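Local coordinates for zebrafish RNase5 (Danio rerio, PDB 3LJE), which probably cleaves RNA as a member of the pancreatic ribonuclease family, related to the angiogenins, at residues 42-53 / 81-92. Residues are numbered along the deposited sequence; the frame is centred on the assembly and turned at random.
Sequences GNDCKEVNTFIQ and PVVTCKLKSGNR. With SO4 (sulfate ion), chain C.
F51 and V83 pair in an antiparallel ladder between strand 48-52 and strand 80-89, part of the curved sheet of the pancreatic ribonuclease fold. Their backbones exchange two hydrogen bonds, F51 N to V83 O at 2.8 Å and V83 N to F51 O at 2.9 Å. The same face of the sheet carries N49 and C85. C85 SG lies in the plane of the F51 ring at its edge, 3.8 Å from F51 CE2. N49 ND2 sits over a ring face, offset toward the rim.

T50, T84 and V82 share the other face. CG2 of T50, anti to the backbone N, presses on V82 CB at 3.5 Å, which is tight. The OG1 atoms of T50 and T84 lie 3.0 Å apart; T50 OG1 is hydrogen-bonded to E121 OE1. Beyond the ladder, C45 CB meets both methyls of L87. C45 SG forms a disulfide with C96 SG, and C85 SG one with C28 SG.

The extended K46 chain carries NZ to a hydrogen bond with O4 of a sulfate, probably from the crystallisation liquor. H18 NE2 and Y119 N also hold this ion, consistent with a phosphate-binding site, as in ribonucleases of this family. K46 NZ also donates a hydrogen bond to N49 OD1 at 2.8 Å, in the carbonyl plane on a lone pair.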
# COMPACT_ATOMS: atom_id res chain seq x y z
N GLY A 42 11.83 -3.44 -13.43
CA GLY A 42 13.22 -3.17 -13.25
C GLY A 42 13.50 -3.15 -11.75
O GLY A 42 12.63 -3.45 -10.94
N ASN A 43 14.73 -2.76 -11.36
CA ASN A 43 15.17 -2.84 -9.97
C ASN A 43 15.48 -1.53 -9.23
O ASN A 43 16.22 -1.55 -8.25
CB ASN A 43 16.45 -3.68 -9.88
CG ASN A 43 16.17 -5.13 -10.18
OD1 ASN A 43 15.91 -5.92 -9.27
ND2 ASN A 43 16.22 -5.49 -11.46
N ASP A 44 14.95 -0.38 -9.63
CA ASP A 44 15.26 0.79 -8.84
C ASP A 44 14.50 0.68 -7.48
O ASP A 44 13.48 -0.01 -7.36
CB ASP A 44 14.85 2.09 -9.56
CG ASP A 44 15.37 2.15 -11.03
OD1 ASP A 44 16.56 1.77 -11.25
OD2 ASP A 44 14.58 2.58 -11.94
N CYS A 45 15.07 1.33 -6.48
CA CYS A 45 14.52 1.37 -5.13
C CYS A 45 13.33 2.28 -5.22
O CYS A 45 13.42 3.39 -5.75
CB CYS A 45 15.50 2.01 -4.17
SG CYS A 45 17.05 1.05 -3.92
N LYS A 46 12.19 1.79 -4.75
CA LYS A 46 10.99 2.60 -4.74
C LYS A 46 11.20 3.66 -3.62
O LYS A 46 11.69 3.41 -2.48
CB LYS A 46 9.80 1.65 -4.50
CG LYS A 46 8.51 2.41 -4.54
CD LYS A 46 7.29 1.47 -4.54
CE LYS A 46 5.97 2.27 -4.44
NZ LYS A 46 4.77 1.37 -4.33
N GLU A 47 10.87 4.91 -3.95
CA GLU A 47 11.05 6.01 -3.01
C GLU A 47 10.17 5.94 -1.74
O GLU A 47 10.65 6.23 -0.65
CB GLU A 47 10.72 7.35 -3.75
CG GLU A 47 11.63 7.68 -4.81
CD GLU A 47 12.95 8.28 -4.28
OE1 GLU A 47 13.86 8.44 -5.10
OE2 GLU A 47 13.08 8.61 -3.08
N VAL A 48 8.89 5.61 -1.90
CA VAL A 48 7.95 5.69 -0.71
C VAL A 48 6.95 4.57 -0.85
O VAL A 48 6.40 4.32 -1.95
CB VAL A 48 7.35 7.09 -0.47
CG1 VAL A 48 6.32 7.04 0.64
CG2 VAL A 48 8.45 8.10 -0.13
N ASN A 49 6.66 3.82 0.24
CA ASN A 49 5.63 2.82 0.07
C ASN A 49 4.98 2.63 1.45
O ASN A 49 5.64 2.30 2.45
CB ASN A 49 6.26 1.48 -0.37
CG ASN A 49 5.21 0.42 -0.65
OD1 ASN A 49 4.67 0.37 -1.76
ND2 ASN A 49 4.85 -0.39 0.39
N THR A 50 3.67 2.83 1.46
CA THR A 50 2.98 2.63 2.70
C THR A 50 2.30 1.27 2.82
O THR A 50 1.55 0.82 1.94
CB THR A 50 1.86 3.78 2.79
OG1 THR A 50 2.57 5.00 2.73
CG2 THR A 50 0.95 3.62 4.12
N PHE A 51 2.41 0.70 4.03
CA PHE A 51 1.69 -0.52 4.38
C PHE A 51 0.54 -0.17 5.36
O PHE A 51 0.78 0.43 6.41
CB PHE A 51 2.65 -1.50 5.11
CG PHE A 51 3.75 -1.97 4.19
CD1 PHE A 51 3.48 -3.06 3.30
CD2 PHE A 51 5.01 -1.32 4.17
CE1 PHE A 51 4.52 -3.49 2.39
CE2 PHE A 51 6.02 -1.77 3.29
CZ PHE A 51 5.77 -2.84 2.42
N ILE A 52 -0.66 -0.53 4.97
CA ILE A 52 -1.82 -0.27 5.81
C ILE A 52 -1.84 -1.47 6.80
O ILE A 52 -1.88 -2.66 6.39
CB ILE A 52 -3.11 -0.31 5.00
CG1 ILE A 52 -3.02 0.78 3.86
CG2 ILE A 52 -4.36 -0.10 5.98
CD1 ILE A 52 -4.16 0.45 2.75
N GLN A 53 -1.91 -1.14 8.10
CA GLN A 53 -1.95 -2.23 9.15
C GLN A 53 -3.32 -2.74 9.40
O GLN A 53 -3.91 -2.51 10.44
CB GLN A 53 -1.27 -1.68 10.44
CG GLN A 53 0.20 -1.42 10.21
CD GLN A 53 0.75 -0.69 11.44
OE1 GLN A 53 0.25 0.45 11.71
NE2 GLN A 53 1.80 -1.27 12.18
N PRO A 81 -4.47 2.77 10.64
CA PRO A 81 -3.08 2.72 11.06
C PRO A 81 -2.19 2.39 9.89
O PRO A 81 -2.46 1.44 9.15
CB PRO A 81 -3.03 1.61 12.10
CG PRO A 81 -4.10 0.65 11.66
CD PRO A 81 -4.98 1.39 10.69
N VAL A 82 -1.11 3.10 9.70
CA VAL A 82 -0.20 2.80 8.60
C VAL A 82 1.24 2.93 9.00
O VAL A 82 1.58 3.66 9.93
CB VAL A 82 -0.38 3.73 7.33
CG1 VAL A 82 -1.93 3.66 6.82
CG2 VAL A 82 0.08 5.24 7.66
N VAL A 83 2.10 2.22 8.26
CA VAL A 83 3.54 2.41 8.41
C VAL A 83 4.04 2.81 7.04
O VAL A 83 3.83 2.06 6.05
CB VAL A 83 4.28 1.10 8.84
CG1 VAL A 83 5.85 1.26 8.47
CG2 VAL A 83 3.97 0.83 10.30
N THR A 84 4.63 4.00 6.94
CA THR A 84 5.21 4.47 5.68
C THR A 84 6.72 4.29 5.62
O THR A 84 7.46 4.73 6.56
CB THR A 84 4.88 5.96 5.45
OG1 THR A 84 3.45 6.08 5.38
CG2 THR A 84 5.49 6.44 4.15
N CYS A 85 7.21 3.62 4.54
CA CYS A 85 8.66 3.36 4.41
C CYS A 85 9.20 4.36 3.40
O CYS A 85 8.69 4.37 2.32
CB CYS A 85 8.90 1.91 3.86
SG CYS A 85 8.31 0.71 5.11
N LYS A 86 10.18 5.19 3.76
CA LYS A 86 10.74 6.18 2.82
C LYS A 86 12.21 5.91 2.61
O LYS A 86 12.95 5.73 3.55
CB LYS A 86 10.63 7.63 3.35
CG LYS A 86 9.24 7.94 3.78
CD LYS A 86 9.10 9.36 4.44
CE LYS A 86 7.95 9.22 5.53
NZ LYS A 86 6.72 9.98 5.07
N LEU A 87 12.60 5.93 1.38
CA LEU A 87 13.94 5.62 0.98
C LEU A 87 14.89 6.68 1.52
O LEU A 87 14.66 7.89 1.30
CB LEU A 87 13.98 5.61 -0.49
CG LEU A 87 15.33 5.19 -1.04
CD1 LEU A 87 15.57 3.68 -0.73
CD2 LEU A 87 15.29 5.41 -2.60
N LYS A 88 15.90 6.23 2.25
CA LYS A 88 16.87 7.14 2.86
C LYS A 88 18.03 7.07 1.90
O LYS A 88 18.52 8.08 1.55
CB LYS A 88 17.27 6.67 4.25
CG LYS A 88 17.76 7.78 5.20
CD LYS A 88 16.75 9.03 5.49
CE LYS A 88 17.09 9.70 6.86
NZ LYS A 88 16.03 10.57 7.44
N SER A 89 18.48 5.89 1.45
CA SER A 89 19.59 5.84 0.46
C SER A 89 19.60 4.58 -0.44
O SER A 89 18.87 3.63 -0.18
CB SER A 89 20.94 5.97 1.18
OG SER A 89 21.17 4.92 2.09
N GLY A 90 20.45 4.59 -1.47
CA GLY A 90 20.58 3.45 -2.38
C GLY A 90 19.83 3.81 -3.66
O GLY A 90 18.86 4.60 -3.61
N ASN A 91 20.22 3.24 -4.79
CA ASN A 91 19.56 3.56 -6.01
C ASN A 91 18.84 2.33 -6.58
O ASN A 91 17.73 2.45 -7.16
CB ASN A 91 20.57 4.14 -7.01
CG ASN A 91 21.20 5.42 -6.51
OD1 ASN A 91 22.29 5.40 -5.92
ND2 ASN A 91 20.50 6.54 -6.69
N ARG A 92 19.46 1.16 -6.44
CA ARG A 92 18.81 -0.04 -6.94
C ARG A 92 18.91 -1.16 -5.94
O ARG A 92 19.76 -1.09 -5.06
CB ARG A 92 19.47 -0.53 -8.25
CG ARG A 92 19.69 0.57 -9.32
CD ARG A 92 20.06 -0.13 -10.64
NE ARG A 92 18.90 -0.93 -11.04
CZ ARG A 92 17.99 -0.57 -11.96
NH1 ARG A 92 18.09 0.60 -12.62
NH2 ARG A 92 16.91 -1.35 -12.18
S SO4 C . 0.64 2.11 -5.96
O1 SO4 C . 0.89 3.55 -5.34
O2 SO4 C . -0.75 1.48 -5.61
O3 SO4 C . 0.77 2.20 -7.47
O4 SO4 C . 1.85 1.24 -5.42